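PDB 6SLN: RagA protein from Porphyromonas gingivalis, which probably imports peptides across the outer membrane as a TonB-dependent transporter, taking its energy from the inner membrane through TonB. Local coordinates for residues 303-308 with 392-397; 385-390 with 885-890; 412-417 with 423-428; 266-271 with 399-404. All blocks are in the same frame, centred on the assembly; numbering follows the deposited sequence.

Overall arrangement
All four contacts lie among the long loops that follow strands 218-230, 363-377 and 857-873, at one end of a TonB-dependent receptor barrel and 23 to 39 Å from the chain's centre (centre to centre). The loop after strand 363-377 takes part in every one: it supplies residues 385-390, 392-397, 399-404 and both segments of interaction 3, in that order. Its partners come from the loop after strand 218-230 (interactions 1 and 4) and the loop after strand 857-873 (interaction 2). Contact centres are about 11 to 17 Å apart, and neighbouring contacts touch. The loops thus form one connected body, which meets the bound peptide at interaction 2.

Interaction 1. Residues 303-308 with 392-397; sequences KALFKT and FGVLTM
Leu-305 and Phe-306 meet Val-394 in a buried apolar contact between two loops of the TonB-dependent receptor barrel. Residues 303-308 lead from the short helix 301-305 into barrel strand 309-322, whereas 392-397 hold the last turn of helix 390-396 and its exit, in the loop after strand 363-377.

The apolar part centres on a single methyl group. Val-394 CG2 lies 3.6 Å from Phe-306 CE1, near the plane of the ring, so it is the edge of the phenyl group that is touched. From the neighbouring residue, Leu-305 CD1 approaches Val-394 CG2 at 3.9 Å and also reaches the backbone of Gly-393. With CG1 anti to the backbone N (chi1 170°), Val-394 carries CG2 on the N side, where it faces both partners. The leucine runs past the valine in the opposite direction; the phenylalanine meets it at roughly a right angle. Leu-236 and Leu-302 add to the packing around Val-394, while Met-339 and Ala-340 touch Phe-306.

No polar pair joins the two segments; their backbones are held by residues around them: Arg-399 NH2 binds Val-394 O, and Arg-341 NH2 binds Lys-303 O. In the last turn of helix 390-396, Phe-392 O accepts two bonds, one from Thr-396 N at 2.9 Å and one from the hydroxyl of the same residue, modelled very short and of doubtful geometry. The same hydroxyl lies over the Phe-392 ring, Thr-396 OG1 standing 3.4 Å above its centre.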
# COMPACT_ATOMS: atom_id res chain seq x y z
N LYS A 303 -2.26 -36.28 -14.77
CA LYS A 303 -1.90 -36.30 -13.36
C LYS A 303 -0.78 -35.30 -13.04
O LYS A 303 -0.71 -34.81 -11.91
CB LYS A 303 -1.52 -37.71 -12.92
CG LYS A 303 -1.16 -37.81 -11.44
CD LYS A 303 -0.93 -39.24 -11.02
CE LYS A 303 -1.83 -40.16 -11.81
NZ LYS A 303 -3.16 -40.33 -11.16
N ALA A 304 0.05 -34.95 -14.02
CA ALA A 304 1.07 -33.93 -13.79
C ALA A 304 0.46 -32.58 -13.45
O ALA A 304 1.09 -31.78 -12.76
CB ALA A 304 1.96 -33.80 -15.02
N LEU A 305 -0.76 -32.30 -13.94
CA LEU A 305 -1.35 -30.97 -13.78
C LEU A 305 -2.71 -30.94 -13.10
O LEU A 305 -3.24 -29.84 -12.91
CB LEU A 305 -1.43 -30.24 -15.14
CG LEU A 305 -0.04 -30.00 -15.72
CD1 LEU A 305 -0.04 -30.34 -17.17
CD2 LEU A 305 0.50 -28.59 -15.45
N PHE A 306 -3.30 -32.08 -12.74
CA PHE A 306 -4.58 -32.08 -12.05
C PHE A 306 -4.56 -33.17 -10.99
O PHE A 306 -3.94 -34.22 -11.16
CB PHE A 306 -5.78 -32.30 -13.01
CG PHE A 306 -6.05 -31.14 -13.92
CD1 PHE A 306 -5.30 -30.95 -15.07
CD2 PHE A 306 -7.03 -30.22 -13.61
CE1 PHE A 306 -5.54 -29.88 -15.90
CE2 PHE A 306 -7.29 -29.16 -14.44
CZ PHE A 306 -6.54 -28.98 -15.59
N LYS A 307 -5.27 -32.91 -9.90
CA LYS A 307 -5.26 -33.75 -8.72
C LYS A 307 -6.69 -33.88 -8.24
O LYS A 307 -7.57 -33.13 -8.65
CB LYS A 307 -4.38 -33.12 -7.61
CG LYS A 307 -4.78 -31.66 -7.31
CD LYS A 307 -4.09 -31.04 -6.07
CE LYS A 307 -5.10 -30.37 -5.13
NZ LYS A 307 -4.68 -30.31 -3.69
N THR A 308 -6.93 -34.85 -7.38
CA THR A 308 -8.16 -34.86 -6.62
C THR A 308 -8.00 -33.87 -5.48
O THR A 308 -6.94 -33.80 -4.84
CB THR A 308 -8.45 -36.26 -6.08
OG1 THR A 308 -8.50 -37.19 -7.17
CG2 THR A 308 -9.79 -36.29 -5.38
N PHE A 392 -4.96 -27.64 -21.74
CA PHE A 392 -4.19 -27.51 -22.97
C PHE A 392 -2.88 -28.29 -22.88
O PHE A 392 -2.53 -29.04 -23.79
CB PHE A 392 -3.90 -26.04 -23.26
CG PHE A 392 -2.91 -25.84 -24.35
CD1 PHE A 392 -3.22 -26.17 -25.65
CD2 PHE A 392 -1.65 -25.35 -24.06
CE1 PHE A 392 -2.30 -25.99 -26.67
CE2 PHE A 392 -0.72 -25.16 -25.07
CZ PHE A 392 -1.05 -25.48 -26.38
N GLY A 393 -2.13 -28.10 -21.79
CA GLY A 393 -0.86 -28.79 -21.64
C GLY A 393 -1.04 -30.28 -21.40
O GLY A 393 -0.24 -31.09 -21.88
N VAL A 394 -2.10 -30.66 -20.68
CA VAL A 394 -2.41 -32.07 -20.49
C VAL A 394 -2.45 -32.80 -21.83
O VAL A 394 -1.94 -33.92 -21.96
CB VAL A 394 -3.73 -32.22 -19.72
CG1 VAL A 394 -4.19 -33.67 -19.74
CG2 VAL A 394 -3.56 -31.71 -18.29
N LEU A 395 -3.05 -32.18 -22.84
CA LEU A 395 -3.09 -32.79 -24.16
C LEU A 395 -1.81 -32.55 -24.94
O LEU A 395 -1.31 -33.46 -25.60
CB LEU A 395 -4.28 -32.25 -24.96
CG LEU A 395 -5.69 -32.35 -24.37
CD1 LEU A 395 -6.70 -31.86 -25.38
CD2 LEU A 395 -6.02 -33.76 -23.89
N THR A 396 -1.25 -31.35 -24.89
CA THR A 396 -0.25 -31.00 -25.90
C THR A 396 1.18 -31.26 -25.48
O THR A 396 2.09 -31.04 -26.29
CB THR A 396 -0.38 -29.52 -26.31
OG1 THR A 396 -0.42 -28.69 -25.14
CG2 THR A 396 -1.65 -29.34 -27.09
N MET A 397 1.44 -31.69 -24.26
CA MET A 397 2.81 -31.97 -23.88
C MET A 397 3.26 -33.27 -24.54
O MET A 397 2.56 -34.29 -24.43
CB MET A 397 2.96 -32.06 -22.35
CG MET A 397 3.04 -30.70 -21.61
SD MET A 397 4.37 -29.64 -22.21
CE MET A 397 5.83 -30.62 -22.02

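Interaction 2. Residues 385-390 with 885-890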
# COMPACT_ATOMS: atom_id res chain seq x y z
N TYR A 385 -2.95 -19.82 -23.57
CA TYR A 385 -2.26 -20.93 -24.22
C TYR A 385 -0.78 -20.81 -23.89
O TYR A 385 -0.01 -20.13 -24.58
CB TYR A 385 -2.49 -20.94 -25.75
CG TYR A 385 -3.77 -21.62 -26.12
CD1 TYR A 385 -3.91 -23.00 -26.03
CD2 TYR A 385 -4.87 -20.88 -26.54
CE1 TYR A 385 -5.11 -23.62 -26.37
CE2 TYR A 385 -6.07 -21.49 -26.88
CZ TYR A 385 -6.19 -22.84 -26.79
OH TYR A 385 -7.39 -23.42 -27.12
N TYR A 386 -0.38 -21.48 -22.82
CA TYR A 386 1.00 -21.56 -22.39
C TYR A 386 1.42 -23.02 -22.44
O TYR A 386 0.69 -23.89 -21.95
CB TYR A 386 1.15 -21.04 -20.97
CG TYR A 386 0.92 -19.56 -20.78
CD1 TYR A 386 1.91 -18.64 -21.09
CD2 TYR A 386 -0.28 -19.09 -20.23
CE1 TYR A 386 1.73 -17.29 -20.89
CE2 TYR A 386 -0.48 -17.72 -20.02
CZ TYR A 386 0.53 -16.84 -20.35
OH TYR A 386 0.37 -15.48 -20.16
N MET A 387 2.58 -23.30 -23.03
CA MET A 387 3.05 -24.68 -23.04
C MET A 387 3.18 -25.23 -21.63
O MET A 387 3.69 -24.56 -20.73
CB MET A 387 4.39 -24.81 -23.73
CG MET A 387 4.66 -26.23 -24.11
SD MET A 387 5.27 -26.26 -25.77
CE MET A 387 6.73 -25.24 -25.62
N GLY A 388 2.69 -26.44 -21.45
CA GLY A 388 2.75 -27.11 -20.18
C GLY A 388 1.66 -26.74 -19.21
O GLY A 388 1.58 -27.35 -18.13
N SER A 389 0.80 -25.78 -19.55
CA SER A 389 -0.21 -25.30 -18.61
C SER A 389 -1.59 -25.84 -18.96
O SER A 389 -1.94 -25.98 -20.14
CB SER A 389 -0.21 -23.78 -18.59
OG SER A 389 -1.35 -23.28 -17.91
N GLY A 390 -2.38 -26.16 -17.94
CA GLY A 390 -3.80 -26.39 -18.07
C GLY A 390 -4.16 -27.63 -18.84
O GLY A 390 -3.32 -28.45 -19.21
N LEU A 885 3.00 -25.67 -35.08
CA LEU A 885 3.03 -26.12 -33.69
C LEU A 885 3.49 -27.57 -33.59
O LEU A 885 2.99 -28.36 -32.79
CB LEU A 885 1.67 -25.92 -33.04
CG LEU A 885 1.43 -24.42 -32.90
CD1 LEU A 885 0.00 -24.08 -33.27
CD2 LEU A 885 1.78 -24.00 -31.49
N MET A 886 4.45 -27.93 -34.42
CA MET A 886 4.76 -29.33 -34.61
C MET A 886 5.57 -29.91 -33.46
O MET A 886 5.92 -31.10 -33.50
CB MET A 886 5.47 -29.52 -35.95
CG MET A 886 4.60 -29.12 -37.14
SD MET A 886 3.23 -30.24 -37.41
CE MET A 886 4.10 -31.76 -37.85
N GLN A 887 5.87 -29.11 -32.43
CA GLN A 887 6.47 -29.60 -31.20
C GLN A 887 5.43 -30.05 -30.19
O GLN A 887 5.79 -30.60 -29.15
CB GLN A 887 7.36 -28.53 -30.57
CG GLN A 887 6.57 -27.41 -29.91
CD GLN A 887 6.47 -26.18 -30.79
OE1 GLN A 887 6.15 -26.27 -31.98
NE2 GLN A 887 6.77 -25.03 -30.20
N LEU A 888 4.15 -29.85 -30.48
CA LEU A 888 3.10 -30.22 -29.55
C LEU A 888 2.55 -31.59 -29.89
O LEU A 888 2.45 -31.96 -31.07
CB LEU A 888 1.95 -29.21 -29.56
CG LEU A 888 2.37 -27.75 -29.48
CD1 LEU A 888 1.13 -26.87 -29.54
CD2 LEU A 888 3.13 -27.55 -28.20
N ASN A 889 2.16 -32.32 -28.85
CA ASN A 889 1.47 -33.58 -29.05
C ASN A 889 0.18 -33.32 -29.81
O ASN A 889 -0.49 -32.30 -29.57
CB ASN A 889 1.18 -34.26 -27.72
CG ASN A 889 0.79 -35.72 -27.87
OD1 ASN A 889 1.36 -36.45 -28.69
ND2 ASN A 889 -0.19 -36.16 -27.07
N LYS A 890 -0.16 -34.22 -30.73
CA LYS A 890 -1.26 -34.05 -31.66
C LYS A 890 -2.21 -35.24 -31.58
O LYS A 890 -1.88 -36.30 -31.05
CB LYS A 890 -0.75 -33.90 -33.10
CG LYS A 890 0.19 -32.74 -33.30
CD LYS A 890 -0.58 -31.42 -33.41
CE LYS A 890 0.34 -30.21 -33.28
NZ LYS A 890 1.49 -30.17 -34.24
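Met-387 meets Leu-888 and, more loosely, the CG methylene of Gln-887 in a small, partly buried apolar contact between two loops of the TonB-dependent receptor barrel, one after strand 363-377 and the other after helix 874-879. Each side is shaped by a beta turn: type II from Tyr-386 to Ser-389, with Met-387 at its second position, and type I from Leu-885 to Leu-888.

The thioether does the touching. Met-387 SD lies 3.5 Å from the Leu-888 methyl CD2, and Gln-887 CG is a more distant neighbour of the same sulfur at 4.5 Å. CG of the methionine is anti to its own N (chi1 -163°), and bends at the next two torsions carry the sulfur over to the leucine. Phe-392, Thr-396 and Phe-878 also pack on Leu-888.

Both sides have neighbours in other chains. Tyr-385, Tyr-386 and Met-387 pack on side chains of the bound peptide, while Gln-887 lies against the backbone of another protein chain, to which its NE2 makes a weak hydrogen bond. Within 885-890, Leu-888 N closes the turn on Leu-885 O, and Lys-890 NZ reaches the same oxygen from the opposite face of its carbonyl plane, at 2.8 Å.

Interaction 3. Residues 412-417 with 423-428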
# COMPACT_ATOMS: atom_id res chain seq x y z
N ASP A 412 10.61 -31.16 -9.24
CA ASP A 412 10.47 -29.71 -9.16
C ASP A 412 10.31 -29.09 -10.52
O ASP A 412 9.84 -27.96 -10.63
CB ASP A 412 11.68 -29.07 -8.49
CG ASP A 412 11.70 -29.29 -7.01
OD1 ASP A 412 10.61 -29.56 -6.46
OD2 ASP A 412 12.78 -29.19 -6.40
N VAL A 413 10.68 -29.82 -11.57
CA VAL A 413 11.19 -29.19 -12.76
C VAL A 413 11.11 -30.22 -13.87
O VAL A 413 11.19 -31.43 -13.62
CB VAL A 413 12.64 -28.71 -12.50
CG1 VAL A 413 13.68 -29.85 -12.77
CG2 VAL A 413 12.96 -27.38 -13.16
N TYR A 414 10.93 -29.75 -15.10
CA TYR A 414 10.91 -30.64 -16.25
C TYR A 414 11.58 -29.94 -17.42
O TYR A 414 11.97 -28.77 -17.33
CB TYR A 414 9.47 -31.10 -16.58
CG TYR A 414 8.58 -30.02 -17.15
CD1 TYR A 414 8.45 -29.87 -18.52
CD2 TYR A 414 7.88 -29.13 -16.32
CE1 TYR A 414 7.65 -28.90 -19.04
CE2 TYR A 414 7.08 -28.14 -16.85
CZ TYR A 414 6.97 -28.03 -18.22
OH TYR A 414 6.17 -27.05 -18.80
N TYR A 415 11.72 -30.67 -18.52
CA TYR A 415 12.58 -30.26 -19.62
C TYR A 415 11.85 -30.31 -20.96
O TYR A 415 11.01 -31.19 -21.22
CB TYR A 415 13.80 -31.15 -19.72
CG TYR A 415 14.66 -30.85 -20.91
CD1 TYR A 415 15.39 -29.68 -20.96
CD2 TYR A 415 14.73 -31.72 -22.00
CE1 TYR A 415 16.18 -29.39 -22.04
CE2 TYR A 415 15.52 -31.44 -23.08
CZ TYR A 415 16.25 -30.27 -23.09
OH TYR A 415 17.05 -29.95 -24.15
N MET A 416 12.22 -29.37 -21.84
CA MET A 416 11.72 -29.32 -23.21
C MET A 416 12.88 -28.91 -24.10
O MET A 416 13.58 -27.93 -23.77
CB MET A 416 10.57 -28.34 -23.32
CG MET A 416 9.23 -29.00 -23.35
SD MET A 416 7.91 -27.80 -23.45
CE MET A 416 7.68 -27.34 -21.76
N TYR A 417 13.10 -29.64 -25.20
CA TYR A 417 14.30 -29.44 -26.01
C TYR A 417 14.45 -27.97 -26.41
O TYR A 417 13.47 -27.29 -26.72
CB TYR A 417 14.29 -30.32 -27.27
CG TYR A 417 15.51 -30.06 -28.14
CD1 TYR A 417 16.76 -30.55 -27.78
CD2 TYR A 417 15.42 -29.31 -29.30
CE1 TYR A 417 17.89 -30.29 -28.55
CE2 TYR A 417 16.56 -29.05 -30.09
CZ TYR A 417 17.79 -29.54 -29.69
OH TYR A 417 18.92 -29.31 -30.45
N SER A 423 12.06 -26.04 -16.59
CA SER A 423 10.75 -25.46 -16.38
C SER A 423 10.20 -25.99 -15.06
O SER A 423 10.27 -27.19 -14.80
CB SER A 423 9.82 -25.82 -17.54
OG SER A 423 10.04 -24.93 -18.63
N MET A 424 9.67 -25.09 -14.25
CA MET A 424 9.13 -25.48 -12.96
C MET A 424 7.80 -26.21 -13.12
O MET A 424 6.99 -25.88 -13.98
CB MET A 424 8.95 -24.25 -12.11
CG MET A 424 10.28 -23.65 -11.70
SD MET A 424 10.10 -22.32 -10.50
CE MET A 424 10.16 -20.96 -11.56
N THR A 425 7.59 -27.22 -12.28
CA THR A 425 6.28 -27.83 -12.17
C THR A 425 5.35 -26.97 -11.32
O THR A 425 5.79 -26.08 -10.59
CB THR A 425 6.40 -29.18 -11.52
OG1 THR A 425 7.11 -28.99 -10.29
CG2 THR A 425 7.18 -30.13 -12.42
N GLU A 426 4.06 -27.30 -11.39
CA GLU A 426 3.07 -26.53 -10.63
C GLU A 426 3.39 -26.50 -9.15
O GLU A 426 3.55 -25.41 -8.58
CB GLU A 426 1.66 -27.05 -10.90
CG GLU A 426 1.20 -27.00 -12.36
CD GLU A 426 1.20 -25.61 -12.96
OE1 GLU A 426 1.00 -24.63 -12.22
OE2 GLU A 426 1.38 -25.49 -14.19
N PRO A 427 3.53 -27.64 -8.47
CA PRO A 427 3.77 -27.56 -7.02
C PRO A 427 5.02 -26.78 -6.69
O PRO A 427 5.03 -26.00 -5.72
CB PRO A 427 3.88 -29.02 -6.60
CG PRO A 427 3.29 -29.80 -7.75
CD PRO A 427 3.65 -29.02 -8.96
N TYR A 428 6.07 -26.91 -7.49
CA TYR A 428 7.27 -26.16 -7.19
C TYR A 428 7.08 -24.69 -7.49
O TYR A 428 7.54 -23.83 -6.73
CB TYR A 428 8.46 -26.70 -7.98
CG TYR A 428 9.73 -26.00 -7.58
CD1 TYR A 428 10.45 -26.41 -6.46
CD2 TYR A 428 10.21 -24.92 -8.31
CE1 TYR A 428 11.60 -25.78 -6.09
CE2 TYR A 428 11.36 -24.27 -7.94
CZ TYR A 428 12.05 -24.70 -6.83
OH TYR A 428 13.21 -24.04 -6.49
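Tyr-414 and Ser-423 form the antiparallel hydrogen-bonded pair of a short beta hairpin, beside the non-hydrogen-bonded pair Val-413 and Met-424. The pairing is the close part of the contact. Tyr-414 N donates to Ser-423 O at 2.7 Å in the carbonyl plane, and Ser-423 N returns a bond of 2.8 Å to Tyr-414 O. On the face that these two residues share, Ser-423 CB lies over one face of the Tyr-414 ring, offset toward the rim, 3.8 Å from the centroid, as a CH-pi contact, while Met-424 O and Thr-425 CG2 sit at the ring edge.

Toward Asp-412 the pairing gives way to a helix start. Thr-425, at the N-cap of helix 426-432, sends its N to Asp-412 O at 2.9 Å with a nearly straight N-H (172°), and its OG1 bonds to Ala-411 O. This end is partly exposed and otherwise held by van der Waals contact: the Asp-412 carboxylate approaches the Tyr-428 ring obliquely, near CD1, the planes 39° apart. The phenol OH bonds to Asn-479.

The chemistry implies that backbone bonds hold the strand register, the tyrosine-serine contact packs one face, and the Asp-412 carbonyl links hairpin to helix.

Interaction 4. Residues 266-271 with 399-404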
# COMPACT_ATOMS: atom_id res chain seq x y z
N ASP A 266 18.98 -38.97 -29.38
CA ASP A 266 20.31 -38.55 -28.93
C ASP A 266 20.31 -37.05 -28.66
O ASP A 266 20.72 -36.60 -27.58
CB ASP A 266 21.37 -38.93 -29.96
CG ASP A 266 21.60 -40.43 -30.04
OD1 ASP A 266 21.34 -41.14 -29.05
OD2 ASP A 266 22.06 -40.91 -31.10
N MET A 267 19.78 -36.26 -29.60
CA MET A 267 19.84 -34.81 -29.47
C MET A 267 19.01 -34.32 -28.28
O MET A 267 19.48 -33.48 -27.50
CB MET A 267 19.39 -34.16 -30.77
CG MET A 267 19.24 -32.65 -30.70
SD MET A 267 18.47 -31.96 -32.18
CE MET A 267 16.75 -32.38 -31.91
N ILE A 268 17.79 -34.84 -28.12
CA ILE A 268 16.96 -34.41 -26.99
C ILE A 268 17.55 -34.93 -25.68
O ILE A 268 17.59 -34.19 -24.69
CB ILE A 268 15.49 -34.85 -27.17
CG1 ILE A 268 14.89 -34.22 -28.43
CG2 ILE A 268 14.66 -34.47 -25.94
CD1 ILE A 268 13.48 -34.70 -28.79
N LEU A 269 18.02 -36.19 -25.66
CA LEU A 269 18.62 -36.70 -24.42
C LEU A 269 19.86 -35.90 -24.05
O LEU A 269 20.07 -35.59 -22.88
CB LEU A 269 18.96 -38.18 -24.54
CG LEU A 269 17.81 -39.11 -24.14
CD1 LEU A 269 18.10 -40.50 -24.62
CD2 LEU A 269 17.57 -39.12 -22.67
N ALA A 270 20.69 -35.54 -25.04
CA ALA A 270 21.92 -34.82 -24.73
C ALA A 270 21.65 -33.42 -24.20
O ALA A 270 22.37 -32.92 -23.33
CB ALA A 270 22.81 -34.74 -25.96
N GLY A 271 20.61 -32.78 -24.72
CA GLY A 271 20.29 -31.44 -24.30
C GLY A 271 19.60 -31.37 -22.96
O GLY A 271 19.61 -30.32 -22.32
N ARG A 399 4.52 -36.72 -24.83
CA ARG A 399 4.46 -37.70 -23.76
C ARG A 399 5.82 -38.26 -23.38
O ARG A 399 5.93 -38.88 -22.32
CB ARG A 399 3.49 -38.80 -24.16
CG ARG A 399 2.08 -38.57 -23.67
CD ARG A 399 1.43 -37.42 -24.39
NE ARG A 399 0.03 -37.33 -24.02
CZ ARG A 399 -0.52 -36.28 -23.43
NH1 ARG A 399 0.22 -35.21 -23.13
NH2 ARG A 399 -1.80 -36.32 -23.12
N TYR A 400 6.87 -38.02 -24.17
CA TYR A 400 8.22 -38.41 -23.80
C TYR A 400 8.91 -37.39 -22.91
O TYR A 400 10.07 -37.59 -22.53
CB TYR A 400 9.08 -38.67 -25.04
CG TYR A 400 9.00 -37.63 -26.14
CD1 TYR A 400 9.69 -36.42 -26.05
CD2 TYR A 400 8.27 -37.87 -27.29
CE1 TYR A 400 9.64 -35.49 -27.06
CE2 TYR A 400 8.20 -36.94 -28.32
CZ TYR A 400 8.89 -35.75 -28.20
OH TYR A 400 8.81 -34.82 -29.24
N TYR A 401 8.23 -36.29 -22.59
CA TYR A 401 8.69 -35.34 -21.60
C TYR A 401 8.05 -35.70 -20.28
O TYR A 401 6.83 -35.86 -20.20
CB TYR A 401 8.34 -33.90 -22.00
CG TYR A 401 9.25 -33.37 -23.05
CD1 TYR A 401 10.59 -33.73 -23.07
CD2 TYR A 401 8.77 -32.55 -24.06
CE1 TYR A 401 11.43 -33.26 -24.04
CE2 TYR A 401 9.60 -32.09 -25.05
CZ TYR A 401 10.93 -32.43 -25.04
OH TYR A 401 11.76 -31.94 -26.03
N ASN A 402 8.87 -35.82 -19.25
CA ASN A 402 8.46 -36.44 -17.99
C ASN A 402 8.72 -35.48 -16.85
O ASN A 402 9.89 -35.18 -16.54
CB ASN A 402 9.23 -37.74 -17.76
CG ASN A 402 8.77 -38.49 -16.53
OD1 ASN A 402 7.66 -38.31 -16.03
ND2 ASN A 402 9.62 -39.33 -16.04
N PRO A 403 7.67 -34.97 -16.19
CA PRO A 403 7.87 -34.10 -15.03
C PRO A 403 7.93 -34.84 -13.70
O PRO A 403 7.90 -34.19 -12.66
CB PRO A 403 6.63 -33.19 -15.09
CG PRO A 403 5.55 -34.13 -15.60
CD PRO A 403 6.24 -35.17 -16.48
N PHE A 404 7.98 -36.17 -13.71
CA PHE A 404 8.02 -36.94 -12.48
C PHE A 404 9.41 -37.49 -12.25
O PHE A 404 10.18 -37.70 -13.19
CB PHE A 404 7.02 -38.10 -12.49
CG PHE A 404 5.60 -37.70 -12.85
CD1 PHE A 404 5.21 -37.61 -14.18
CD2 PHE A 404 4.64 -37.47 -11.87
CE1 PHE A 404 3.90 -37.27 -14.51
CE2 PHE A 404 3.33 -37.13 -12.20
CZ PHE A 404 2.96 -37.03 -13.51
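Ile-268 reaches Tyr-400 and Tyr-401 with different branches because its CG1 turns to the N side (chi1 -61°) while CG2 lies anti to the backbone N. The extended CG1 arm brings CD1 to Tyr-400 and leaves the CG2 methyl facing Tyr-401. For Tyr-401, a chi1 of -78° swings the phenol out from the 399-404 loop until its far end comes to the helix.

Ile-268 CG2 lies 3.8 Å from Tyr-401 OH and 3.9 Å from Tyr-401 CE1, near the ring plane, so the methyl rests at the phenol edge; the two side chains cross at about a right angle. Ile-268 CD1 meets Tyr-400 CE1 more distantly, at 4.3 Å and obliquely. The two phenols also support each other, since Tyr-400 CE1 stands 3.8 Å above the Tyr-401 ring, toward its rim.

The hydroxyls are satisfied by other residues. Tyr-401 OH is bonded to Tyr-417 N and Tyr-400 OH to Gln-249 OE1. These bonds hold both phenols in place against the isoleucine. Farther along the loop, Asn-402 OD1 accepts from Phe-404 N at 3.2 Å, with the donor well above the amide plane, in an Asx turn.

In this helix-on-loop contact a single buried isoleucine of helix 261-276 meets residues 399-404; the hairpin further along the same loop packs on the helix too, within the elaborate loop region of a TonB-dependent receptor barrel.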